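Local coordinates for protein malate dehydrogenase (Porphyromonas gingivalis, PDB 3FI9) that probably interconverts malate and oxaloacetate, with NAD as the electron carrier, at residues A17-S22 / R232-F237; T12-A17 / I80-G85; A25-M30 / P240-I245; P42-L47 / F66-K71; H121-F126 / E246-A251. One frame throughout, in Å; residues are numbered along the deposited sequence.

Contact 1: A17-S22 / R232-F237; sequences AGMIGS and RGRSSF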
# COMPACT_ATOMS: atom_id res chain seq x y z
N ALA A 17 -1.59 6.12 12.35
CA ALA A 17 -1.22 4.87 13.01
C ALA A 17 -2.10 3.69 12.59
O ALA A 17 -1.71 2.54 12.75
CB ALA A 17 -1.22 5.01 14.55
N GLY A 18 -3.29 4.01 12.09
CA GLY A 18 -4.25 3.01 11.63
C GLY A 18 -3.96 2.31 10.30
O GLY A 18 -3.01 2.64 9.57
N MET A 19 -4.78 1.30 10.02
CA MET A 19 -4.66 0.53 8.80
C MET A 19 -4.87 1.40 7.57
O MET A 19 -4.09 1.34 6.60
CB MET A 19 -5.62 -0.67 8.84
CG MET A 19 -5.21 -1.74 9.93
SD MET A 19 -3.60 -2.52 9.60
CE MET A 19 -3.87 -3.15 7.97
N ILE A 20 -5.89 2.25 7.60
CA ILE A 20 -6.01 3.25 6.54
C ILE A 20 -4.86 4.30 6.45
O ILE A 20 -4.24 4.51 5.37
CB ILE A 20 -7.34 4.00 6.65
CG1 ILE A 20 -8.52 3.04 6.47
CG2 ILE A 20 -7.38 5.09 5.61
CD1 ILE A 20 -9.86 3.71 6.77
N GLY A 21 -4.58 4.98 7.56
CA GLY A 21 -3.53 6.03 7.55
C GLY A 21 -2.15 5.49 7.19
O GLY A 21 -1.35 6.16 6.51
N SER A 22 -1.83 4.30 7.66
CA SER A 22 -0.50 3.73 7.35
C SER A 22 -0.38 3.44 5.82
O SER A 22 0.68 3.65 5.17
CB SER A 22 -0.21 2.50 8.22
OG SER A 22 -1.03 1.35 7.91
N ARG A 232 -12.81 -9.84 4.65
CA ARG A 232 -11.49 -9.57 5.19
C ARG A 232 -11.40 -9.69 6.67
O ARG A 232 -10.31 -9.77 7.18
CB ARG A 232 -10.99 -8.15 4.85
CG ARG A 232 -10.69 -7.94 3.40
CD ARG A 232 -9.79 -6.70 3.27
NE ARG A 232 -8.42 -7.12 3.55
CZ ARG A 232 -7.36 -6.50 3.03
NH1 ARG A 232 -7.58 -5.47 2.23
NH2 ARG A 232 -6.13 -6.94 3.27
N GLY A 233 -12.52 -9.60 7.38
CA GLY A 233 -12.46 -9.65 8.84
C GLY A 233 -12.20 -8.28 9.46
O GLY A 233 -12.08 -8.18 10.67
N ARG A 234 -12.10 -7.23 8.65
CA ARG A 234 -11.96 -5.86 9.15
C ARG A 234 -12.53 -4.92 8.10
O ARG A 234 -12.80 -5.35 6.99
CB ARG A 234 -10.49 -5.50 9.39
CG ARG A 234 -9.58 -6.04 8.32
CD ARG A 234 -8.21 -5.38 8.33
NE ARG A 234 -7.64 -5.36 9.67
CZ ARG A 234 -7.10 -6.41 10.28
NH1 ARG A 234 -7.02 -7.58 9.67
NH2 ARG A 234 -6.61 -6.27 11.50
N SER A 235 -12.73 -3.66 8.44
CA SER A 235 -13.19 -2.65 7.45
C SER A 235 -12.18 -2.45 6.33
O SER A 235 -10.98 -2.68 6.53
CB SER A 235 -13.45 -1.31 8.13
OG SER A 235 -14.17 -1.48 9.34
N SER A 236 -12.66 -2.02 5.16
CA SER A 236 -11.77 -1.69 4.05
C SER A 236 -10.70 -0.68 4.48
O SER A 236 -10.97 0.23 5.26
CB SER A 236 -12.60 -1.09 2.91
OG SER A 236 -13.17 0.12 3.37
N PHE A 237 -9.48 -0.83 3.99
CA PHE A 237 -8.45 0.16 4.33
C PHE A 237 -7.58 0.50 3.14
O PHE A 237 -7.05 1.63 3.02
CB PHE A 237 -7.63 -0.30 5.54
CG PHE A 237 -6.93 -1.62 5.33
CD1 PHE A 237 -5.59 -1.65 4.97
CD2 PHE A 237 -7.60 -2.80 5.53
CE1 PHE A 237 -4.92 -2.87 4.79
CE2 PHE A 237 -6.95 -4.02 5.35
CZ PHE A 237 -5.61 -4.05 4.98
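M19, in the first turn of helix 19-30, lays its methyl over one face of the F237 ring, and this CH-pi contact is the heart of the meeting between 17-22 and 232-237. M19 CE stands 3.7 Å from the centroid of the F237 ring, 26° off the normal and displaced toward the rim, where M19 CE comes within 3.4 Å of F237 CE1. The two side chains run side by side in the same direction. M19 reaches this place by bending twice, at chi2 (-64°) and chi3 (-56°), which folds the methyl back over the ring; M19 SD remains farther out, 5.2 Å from the F237 centroid, in a looser Met-aromatic contact.

Aliphatic packing comes next: I20 CG1 touches F237 CB at 3.6 Å, and the same I20 CG1 lies 3.9 Å from the carbonyl S236 O. Within 232-237, F237 CE2 sits over the centre of the R232 guanidinium.

Polar bonds stay inside 17-22 or leave the pair. G18, the N-cap of the helix, offers its O to both S22 N and S22 OG, which arrive from opposite faces of the carbonyl plane. R232 NH1 makes a salt bridge to E53 of the second subunit, whose M19 also packs on M19 and F237.

M19 and I20 belong to the glycine-rich loop and helix start predicted to bind NAD. The loop before helix 238-251 thus holds the start of helix 19-30 mainly through apolar, CH-pi and Met-aromatic contacts, with no hydrogen bond between the segments, while R232 pairs with E53 of the second subunit.

Contact 2: T12-A17 / I80-G85; sequences TIVGAA and IVSSGG
V14 O takes the backbone N-H of S83 at 2.9 Å (N-H...O angle 154°). S83 OG also lies 3.5 Å from V14 O, at best a weak and unsettled bond. Beyond it a water bridges the two turns: it donates to G15 O at 2.6 Å and pairs with S83 OG.

Further back, strands 10-14 and 77-82 run parallel, with V81 N bonded to T12 O and V14 N to V81 O, so V81 uses both its N-H and its C=O on this one neighbour. CA-H...O contacts from I80, I13 and S82 fill in between.

On one face of the sheet I13 and V81 lie side by side, I13 CD1 reaching V81 CB at 4.0 Å, with M24 of helix 19-30 packing on both. On the other face V14 CG1 meets S82 OG at 3.5 Å. That hydroxyl, anti to its backbone N (chi1 178°), accepts from G84 N in an ST turn that curls the chain beyond the strand.

G15, whose phi is positive, brings its CA within 4.2 Å of G84 CA. These are the central strands of a Rossmann fold, and G15 opens the predicted NAD-binding loop: backbone bonds fix the strand ends, while glycines let the two turns close on each other.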
# COMPACT_ATOMS: atom_id res chain seq x y z
N THR A 12 0.43 16.47 5.62
CA THR A 12 0.19 15.78 6.87
C THR A 12 -0.99 14.79 6.84
O THR A 12 -2.14 15.15 6.53
CB THR A 12 -0.04 16.79 7.98
OG1 THR A 12 1.16 17.55 8.15
CG2 THR A 12 -0.41 16.08 9.29
N ILE A 13 -0.70 13.57 7.24
CA ILE A 13 -1.73 12.54 7.36
C ILE A 13 -2.18 12.49 8.78
O ILE A 13 -1.36 12.23 9.65
CB ILE A 13 -1.18 11.15 7.00
CG1 ILE A 13 -0.66 11.13 5.56
CG2 ILE A 13 -2.27 10.03 7.19
CD1 ILE A 13 -1.54 11.75 4.55
N VAL A 14 -3.46 12.73 9.03
CA VAL A 14 -3.98 12.57 10.38
C VAL A 14 -4.61 11.18 10.52
O VAL A 14 -5.34 10.76 9.65
CB VAL A 14 -5.01 13.70 10.72
CG1 VAL A 14 -5.68 13.43 12.04
CG2 VAL A 14 -4.32 15.01 10.77
N GLY A 15 -4.31 10.47 11.60
CA GLY A 15 -4.84 9.13 11.76
C GLY A 15 -3.89 8.11 11.18
O GLY A 15 -4.31 7.03 10.78
N ALA A 16 -2.61 8.47 11.12
CA ALA A 16 -1.58 7.67 10.43
C ALA A 16 -1.23 6.32 11.08
O ALA A 16 -0.61 5.47 10.43
CB ALA A 16 -0.28 8.53 10.28
N ALA A 17 -1.59 6.12 12.35
CA ALA A 17 -1.22 4.87 13.01
C ALA A 17 -2.10 3.69 12.59
O ALA A 17 -1.71 2.54 12.75
CB ALA A 17 -1.22 5.01 14.55
N ILE A 80 -3.66 18.33 3.95
CA ILE A 80 -3.98 17.49 5.06
C ILE A 80 -4.97 16.44 4.60
O ILE A 80 -5.96 16.77 3.93
CB ILE A 80 -4.69 18.27 6.20
CG1 ILE A 80 -3.75 19.35 6.78
CG2 ILE A 80 -5.12 17.29 7.30
CD1 ILE A 80 -4.46 20.29 7.77
N VAL A 81 -4.74 15.20 4.99
CA VAL A 81 -5.73 14.15 4.76
C VAL A 81 -5.99 13.50 6.09
O VAL A 81 -5.08 12.97 6.68
CB VAL A 81 -5.20 13.08 3.78
CG1 VAL A 81 -6.19 11.86 3.67
CG2 VAL A 81 -4.92 13.72 2.43
N SER A 82 -7.25 13.48 6.53
CA SER A 82 -7.56 12.81 7.82
C SER A 82 -8.46 11.61 7.79
O SER A 82 -9.59 11.69 7.30
CB SER A 82 -8.19 13.79 8.83
OG SER A 82 -8.52 13.09 10.04
N SER A 83 -7.97 10.50 8.35
CA SER A 83 -8.84 9.39 8.68
C SER A 83 -8.95 9.30 10.17
O SER A 83 -9.10 8.22 10.71
CB SER A 83 -8.32 8.04 8.17
OG SER A 83 -6.95 7.90 8.52
N GLY A 84 -8.82 10.43 10.87
CA GLY A 84 -8.79 10.36 12.33
C GLY A 84 -10.15 10.58 12.91
O GLY A 84 -10.41 11.63 13.46
N GLY A 85 -11.03 9.59 12.80
CA GLY A 85 -12.36 9.67 13.40
C GLY A 85 -12.40 9.35 14.91
O GLY A 85 -11.35 9.23 15.56
O HOH W 1 -6.17 5.39 9.94

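Contact 3: A25-M30 / P240-I245; sequences AQTAAM and PSYVSI
T27 of helix 19-30 meets Y242 and I245 of helix 238-251. Its CB points toward the partner helix and splits there into two unlike branches. The methyl, T27 CG2, is anti to the backbone N (chi1 places OG1 at -60°, beside that N) and does most of the touching: it lies 3.8 Å from I245 CB, 3.9 Å from I245 CG2 and 3.9 Å from Y242 CD1. It thus wedges between two residues three apart on the facing helix. Against Y242 the side chains cross at about a right angle, and the methyl comes at the ring obliquely; against I245 the crossing is slanted.

The other branch, T27 OG1, stands 4.0 Å from S241 OG, yet the two take separate partners on one residue: T27 OG1 bonds the carbonyl O of N23, one turn back in its own helix, and S241 OG bonds N23 OD1.

Helix 19-30 follows the first strand of the Rossmann domain, whereas helix 238-251 comes from the C-terminal half of the chain, so this helix pair packs the two regions together. The segment axes approach to 9.3 Å at a crossing angle of -40°. Next to T27, A28 faces I245 CG2, with A28 CA 3.9 Å from that methyl.

Both helices also meet the second subunit. Q26 OE1 bonds N23 and Q238 of that chain, and the Y242 ring meets F59 of the other subunit with the planes about 45° apart.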
# COMPACT_ATOMS: atom_id res chain seq x y z
N ALA A 25 0.21 6.59 4.03
CA ALA A 25 1.58 7.04 4.11
C ALA A 25 2.41 6.39 3.03
O ALA A 25 3.21 7.04 2.39
CB ALA A 25 2.19 6.70 5.51
N GLN A 26 2.24 5.09 2.87
CA GLN A 26 2.98 4.33 1.85
C GLN A 26 2.55 4.83 0.46
O GLN A 26 3.35 4.99 -0.41
CB GLN A 26 2.71 2.82 2.02
CG GLN A 26 3.39 1.98 0.85
CD GLN A 26 3.06 0.50 0.95
OE1 GLN A 26 2.56 0.02 1.97
NE2 GLN A 26 3.30 -0.22 -0.15
N THR A 27 1.26 5.11 0.28
CA THR A 27 0.79 5.55 -1.02
C THR A 27 1.32 6.94 -1.38
O THR A 27 1.72 7.20 -2.55
CB THR A 27 -0.76 5.50 -1.08
OG1 THR A 27 -1.17 4.15 -0.85
CG2 THR A 27 -1.31 5.99 -2.46
N ALA A 28 1.29 7.84 -0.42
CA ALA A 28 1.78 9.20 -0.67
C ALA A 28 3.27 9.18 -1.01
O ALA A 28 3.73 9.89 -1.92
CB ALA A 28 1.57 10.05 0.58
N ALA A 29 4.02 8.36 -0.28
CA ALA A 29 5.45 8.22 -0.57
C ALA A 29 5.69 7.60 -1.95
O ALA A 29 6.53 8.08 -2.70
CB ALA A 29 6.13 7.38 0.55
N MET A 30 4.97 6.53 -2.30
CA MET A 30 5.16 5.97 -3.64
C MET A 30 4.88 6.97 -4.74
O MET A 30 5.54 6.98 -5.79
CB MET A 30 4.25 4.74 -3.87
CG MET A 30 4.66 3.50 -3.07
SD MET A 30 3.52 2.05 -3.14
CE MET A 30 3.75 1.72 -4.95
N PRO A 240 -10.08 2.95 0.50
CA PRO A 240 -10.28 4.31 0.94
C PRO A 240 -8.97 5.06 0.98
O PRO A 240 -8.95 6.24 0.74
CB PRO A 240 -10.83 4.18 2.37
CG PRO A 240 -10.58 2.78 2.78
CD PRO A 240 -10.44 1.95 1.54
N SER A 241 -7.89 4.37 1.31
CA SER A 241 -6.58 4.99 1.39
C SER A 241 -6.13 5.44 0.01
O SER A 241 -5.84 6.63 -0.23
CB SER A 241 -5.55 4.00 1.93
OG SER A 241 -4.25 4.49 1.62
N TYR A 242 -6.06 4.49 -0.91
CA TYR A 242 -5.55 4.81 -2.23
C TYR A 242 -6.38 5.95 -2.90
O TYR A 242 -5.82 6.90 -3.44
CB TYR A 242 -5.58 3.56 -3.13
CG TYR A 242 -5.13 3.88 -4.52
CD1 TYR A 242 -3.77 4.05 -4.81
CD2 TYR A 242 -6.05 3.96 -5.54
CE1 TYR A 242 -3.36 4.34 -6.14
CE2 TYR A 242 -5.65 4.27 -6.81
CZ TYR A 242 -4.32 4.47 -7.10
OH TYR A 242 -3.99 4.73 -8.41
N VAL A 243 -7.70 5.87 -2.80
CA VAL A 243 -8.55 6.84 -3.52
C VAL A 243 -8.38 8.27 -2.93
O VAL A 243 -8.18 9.27 -3.67
CB VAL A 243 -10.02 6.35 -3.60
CG1 VAL A 243 -10.93 7.45 -4.20
CG2 VAL A 243 -10.08 5.03 -4.46
N SER A 244 -8.38 8.34 -1.60
CA SER A 244 -8.11 9.59 -0.89
C SER A 244 -6.76 10.20 -1.29
O SER A 244 -6.63 11.41 -1.46
CB SER A 244 -8.13 9.32 0.62
OG SER A 244 -9.46 8.91 1.05
N ILE A 245 -5.76 9.36 -1.38
CA ILE A 245 -4.45 9.93 -1.75
C ILE A 245 -4.41 10.36 -3.22
O ILE A 245 -3.72 11.34 -3.57
CB ILE A 245 -3.26 9.04 -1.38
CG1 ILE A 245 -3.37 8.64 0.12
CG2 ILE A 245 -1.91 9.80 -1.70
CD1 ILE A 245 -3.46 9.82 1.17

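Contact 4: P42-L47 / F66-K71; sequences PFAVGL and FTSDIK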
# COMPACT_ATOMS: atom_id res chain seq x y z
N PRO A 42 -2.57 10.44 17.73
CA PRO A 42 -2.48 10.40 19.23
C PRO A 42 -1.87 9.11 19.74
O PRO A 42 -1.35 9.08 20.85
CB PRO A 42 -3.94 10.49 19.70
CG PRO A 42 -4.76 10.06 18.50
CD PRO A 42 -3.97 10.59 17.28
N PHE A 43 -1.94 8.03 18.97
CA PHE A 43 -1.45 6.73 19.47
C PHE A 43 0.04 6.60 19.16
O PHE A 43 0.41 6.09 18.11
CB PHE A 43 -2.28 5.59 18.87
CG PHE A 43 -1.89 4.22 19.36
CD1 PHE A 43 -1.49 4.02 20.68
CD2 PHE A 43 -1.94 3.14 18.50
CE1 PHE A 43 -1.14 2.75 21.12
CE2 PHE A 43 -1.58 1.86 18.93
CZ PHE A 43 -1.18 1.67 20.24
N ALA A 44 0.89 7.06 20.08
CA ALA A 44 2.31 7.25 19.75
C ALA A 44 3.03 5.93 19.43
O ALA A 44 3.90 5.88 18.58
CB ALA A 44 3.04 8.01 20.90
N VAL A 45 2.67 4.85 20.10
CA VAL A 45 3.40 3.62 19.88
C VAL A 45 3.06 3.02 18.50
O VAL A 45 3.95 2.64 17.75
CB VAL A 45 3.21 2.62 21.03
CG1 VAL A 45 3.74 1.24 20.63
CG2 VAL A 45 3.94 3.14 22.23
N GLY A 46 1.78 3.01 18.16
CA GLY A 46 1.35 2.50 16.89
C GLY A 46 1.94 3.35 15.81
O GLY A 46 2.37 2.81 14.81
N LEU A 47 1.99 4.68 16.03
CA LEU A 47 2.53 5.63 15.06
C LEU A 47 3.98 5.32 14.77
O LEU A 47 4.42 5.33 13.63
CB LEU A 47 2.45 7.09 15.56
CG LEU A 47 2.91 8.26 14.66
CD1 LEU A 47 2.23 8.26 13.25
CD2 LEU A 47 2.65 9.58 15.34
N PHE A 66 7.18 12.16 12.16
CA PHE A 66 5.96 11.70 12.83
C PHE A 66 5.86 12.35 14.18
O PHE A 66 6.88 12.68 14.80
CB PHE A 66 5.87 10.19 12.91
CG PHE A 66 6.94 9.53 13.73
CD1 PHE A 66 6.71 9.18 15.06
CD2 PHE A 66 8.18 9.25 13.17
CE1 PHE A 66 7.71 8.55 15.81
CE2 PHE A 66 9.17 8.61 13.93
CZ PHE A 66 8.94 8.28 15.23
N THR A 67 4.62 12.53 14.62
CA THR A 67 4.39 13.22 15.88
C THR A 67 2.98 12.97 16.40
O THR A 67 2.03 12.74 15.62
CB THR A 67 4.67 14.77 15.73
OG1 THR A 67 4.45 15.42 16.99
CG2 THR A 67 3.72 15.42 14.71
N SER A 68 2.85 12.99 17.73
CA SER A 68 1.53 12.98 18.39
C SER A 68 1.11 14.35 18.92
O SER A 68 0.13 14.44 19.68
CB SER A 68 1.50 11.97 19.54
OG SER A 68 1.74 10.69 19.04
N ASP A 69 1.84 15.38 18.51
CA ASP A 69 1.57 16.77 18.87
C ASP A 69 0.96 17.47 17.67
O ASP A 69 1.61 17.65 16.63
CB ASP A 69 2.86 17.51 19.26
CG ASP A 69 2.58 18.96 19.74
OD1 ASP A 69 2.36 19.18 20.96
OD2 ASP A 69 2.48 19.87 18.92
N ILE A 70 -0.29 17.88 17.82
CA ILE A 70 -0.98 18.46 16.68
C ILE A 70 -0.38 19.76 16.20
O ILE A 70 -0.39 20.00 15.03
CB ILE A 70 -2.50 18.62 16.94
CG1 ILE A 70 -3.17 19.04 15.63
CG2 ILE A 70 -2.79 19.56 18.11
CD1 ILE A 70 -3.35 17.82 14.68
N LYS A 71 0.13 20.61 17.09
CA LYS A 71 0.77 21.84 16.65
C LYS A 71 1.95 21.52 15.74
O LYS A 71 2.13 22.14 14.72
CB LYS A 71 1.26 22.72 17.82
CG LYS A 71 1.73 24.12 17.31
CD LYS A 71 2.33 25.02 18.41
CE LYS A 71 2.65 26.40 17.82
NZ LYS A 71 2.91 27.40 18.90
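L47 and F66 form the apolar half of this contact, where the first turn of helix 44-57 leans on the end of strand 65-67. L47 CG, anti to the backbone N (chi1 -177°), lies 3.9 Å from both F66 CB and F66 CD1, with the two side chains slanted across each other. Beyond it the branches part: L47 CD1 stays near F66 CB, and L47 CD2 presses on the backbone, 3.2 Å from T67 O.

S68 provides the second half. S68 OG sits 3.5 Å from A44 CB and 4.0 Å from L47 CD2, and no hydrogen bond links the two segments. The S68 hydroxyl is bonded to the carbonyl O of D41, just ahead of P42.

In the next shell, T67 OG1 accepts from D69 N at 3.0 Å (N-H...O angle 160°), an ST turn that carries the chain from the strand into helix 70-74; T67 OG1 also bonds E72, while D69 caps that helix through E72 N. On the other segment F43 is the N-cap, with G46 N 3.6 Å above the centre of its ring, and F43 N donates to D41 OD1. L39 of strand 37-40 packs on both L47 and F66.

The contact ties the helix of the unit 37-40, 44-57, 65-67, a beta-alpha-beta crossover of the Rossmann fold, to its second strand. D41, predicted to bind NAD, has its O and OD1 engaged by S68 and F43, so apolar packing here is coupled to a hydrogen-bonded loop that probably helps position that aspartate.

Contact 5: H121-F126 / E246-A251; sequences HVIIIF and EMIRAA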
# COMPACT_ATOMS: atom_id res chain seq x y z
N HIS A 121 -5.42 22.64 0.92
CA HIS A 121 -6.53 21.68 0.78
C HIS A 121 -6.61 20.67 1.89
O HIS A 121 -5.59 20.20 2.38
CB HIS A 121 -6.42 20.92 -0.56
CG HIS A 121 -7.72 20.37 -1.03
ND1 HIS A 121 -8.61 21.13 -1.77
CD2 HIS A 121 -8.32 19.16 -0.84
CE1 HIS A 121 -9.70 20.41 -2.01
NE2 HIS A 121 -9.56 19.22 -1.44
N VAL A 122 -7.83 20.27 2.24
CA VAL A 122 -8.01 19.35 3.32
C VAL A 122 -9.05 18.34 2.87
O VAL A 122 -10.07 18.73 2.30
CB VAL A 122 -8.61 20.07 4.58
CG1 VAL A 122 -8.83 19.04 5.69
CG2 VAL A 122 -7.68 21.16 5.03
N ILE A 123 -8.77 17.07 3.14
CA ILE A 123 -9.68 15.95 2.82
C ILE A 123 -10.04 15.17 4.07
O ILE A 123 -9.16 14.70 4.83
CB ILE A 123 -9.06 15.00 1.75
CG1 ILE A 123 -8.58 15.83 0.51
CG2 ILE A 123 -10.07 13.86 1.41
CD1 ILE A 123 -7.94 14.98 -0.63
N ILE A 124 -11.35 15.01 4.29
CA ILE A 124 -11.85 14.38 5.47
C ILE A 124 -12.47 13.05 5.03
O ILE A 124 -13.29 13.04 4.11
CB ILE A 124 -12.94 15.26 6.08
CG1 ILE A 124 -12.40 16.67 6.44
CG2 ILE A 124 -13.55 14.54 7.29
CD1 ILE A 124 -11.28 16.61 7.47
N ILE A 125 -12.09 11.93 5.65
CA ILE A 125 -12.64 10.66 5.14
C ILE A 125 -13.44 9.86 6.17
O ILE A 125 -14.13 8.90 5.82
CB ILE A 125 -11.57 9.76 4.48
CG1 ILE A 125 -10.84 8.90 5.51
CG2 ILE A 125 -10.67 10.61 3.51
CD1 ILE A 125 -10.30 7.61 4.91
N PHE A 126 -13.39 10.30 7.42
CA PHE A 126 -14.11 9.63 8.47
C PHE A 126 -15.60 9.99 8.49
O PHE A 126 -16.02 11.11 8.16
CB PHE A 126 -13.41 9.78 9.84
CG PHE A 126 -13.28 11.21 10.34
CD1 PHE A 126 -14.28 11.77 11.14
CD2 PHE A 126 -12.15 11.95 10.08
CE1 PHE A 126 -14.13 13.08 11.64
CE2 PHE A 126 -12.00 13.26 10.57
CZ PHE A 126 -13.01 13.83 11.34
N GLU A 246 -5.15 9.66 -4.10
CA GLU A 246 -5.27 10.18 -5.46
C GLU A 246 -5.92 11.53 -5.40
O GLU A 246 -5.56 12.41 -6.21
CB GLU A 246 -6.19 9.33 -6.36
CG GLU A 246 -5.68 8.01 -6.80
CD GLU A 246 -6.70 7.31 -7.72
OE1 GLU A 246 -6.37 7.10 -8.89
OE2 GLU A 246 -7.81 6.96 -7.29
N MET A 247 -6.92 11.70 -4.51
CA MET A 247 -7.55 13.05 -4.39
C MET A 247 -6.54 14.14 -4.00
O MET A 247 -6.53 15.23 -4.63
CB MET A 247 -8.73 13.07 -3.39
CG MET A 247 -9.82 12.01 -3.69
SD MET A 247 -11.09 11.96 -2.41
CE MET A 247 -11.71 13.61 -2.41
N ILE A 248 -5.74 13.91 -2.95
CA ILE A 248 -4.79 14.96 -2.51
C ILE A 248 -3.69 15.19 -3.60
O ILE A 248 -3.23 16.31 -3.84
CB ILE A 248 -4.17 14.67 -1.12
CG1 ILE A 248 -3.76 15.99 -0.45
CG2 ILE A 248 -2.97 13.64 -1.19
CD1 ILE A 248 -4.96 16.89 -0.07
N ARG A 249 -3.31 14.13 -4.29
CA ARG A 249 -2.43 14.34 -5.45
C ARG A 249 -3.00 15.36 -6.47
O ARG A 249 -2.28 16.22 -6.96
CB ARG A 249 -2.08 13.04 -6.15
CG ARG A 249 -1.31 13.30 -7.46
CD ARG A 249 -0.74 12.01 -7.97
NE ARG A 249 -1.77 11.12 -8.48
CZ ARG A 249 -1.51 9.90 -8.96
NH1 ARG A 249 -0.25 9.46 -9.02
NH2 ARG A 249 -2.48 9.13 -9.42
N ALA A 250 -4.30 15.26 -6.79
CA ALA A 250 -4.95 16.20 -7.70
C ALA A 250 -4.92 17.61 -7.15
O ALA A 250 -4.65 18.57 -7.87
CB ALA A 250 -6.41 15.75 -7.96
N ALA A 251 -5.24 17.75 -5.87
CA ALA A 251 -5.22 19.06 -5.22
C ALA A 251 -3.82 19.67 -5.20
O ALA A 251 -3.70 20.87 -5.07
CB ALA A 251 -5.75 18.98 -3.81
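H121 carries A251 CB over one face of its imidazole, 4.0 Å from the centroid of the H121 ring and 25° off the normal, a CH-pi contact offset toward the rim. The nearest ring atom is H121 CG, 3.7 Å from A251 CB. At the edge, in the ring plane, lies I123 CG1 of the same strand, while I248 CD1 approaches obliquely to 4.1 Å from H121 CD2, the two side chains sliding past each other in opposite directions. The imidazole is also held by H121 NE2, hydrogen-bonded to T148 OG1 on the neighbouring strand 147-150.

Two residues along the strand, I123 drives its tip into the helix. With CD1 anti along the chain (chi2 180°), I123 CD1 reaches M247 CB at 3.4 Å, closer than usual for two carbons, and touches I248 N at the same separation. I248 CD1 meets I123 CD1 at 3.6 Å. The bent M247 chain leaves its CE 4.2 Å from I123 CG2.

T148 also packs on I123 and M247, and Y79 and V81 of strand 77-82 on I248, so the helix spans neighbouring strands. Strand 121-124 and helix 246-251 run nearly antiparallel, at 166°, with axes 9.2 Å apart. No hydrogen bond joins the segments; this is the apolar layering of helix on parallel sheet found in a Rossmann fold, here with a helix contributed from the C-terminal half of the chain.

Overall arrangement
Contacts 2, 3 and 5 are buried, whereas contacts 1 and 4 lie at the surface. Only contact 2 is stitched by backbone hydrogen bonds, being strand on strand; the others rest on side-chain packing. Contacts 1 and 3 share helix 19-30, and contacts 3 and 5 share helix 238-251, so that helix rests on helix 19-30 at one end and on the sheet at the other. Contact 2 adjoins contact 5 through neighbouring strands, with probable hydrogen bonds S82 N to I123 O and I123 N to I80 O. Contact 4 sits toward the sheet's outer edge, about 21 Å from contact 5 between centres, yet L47 touches A16 and A17 of the loop in contact 2.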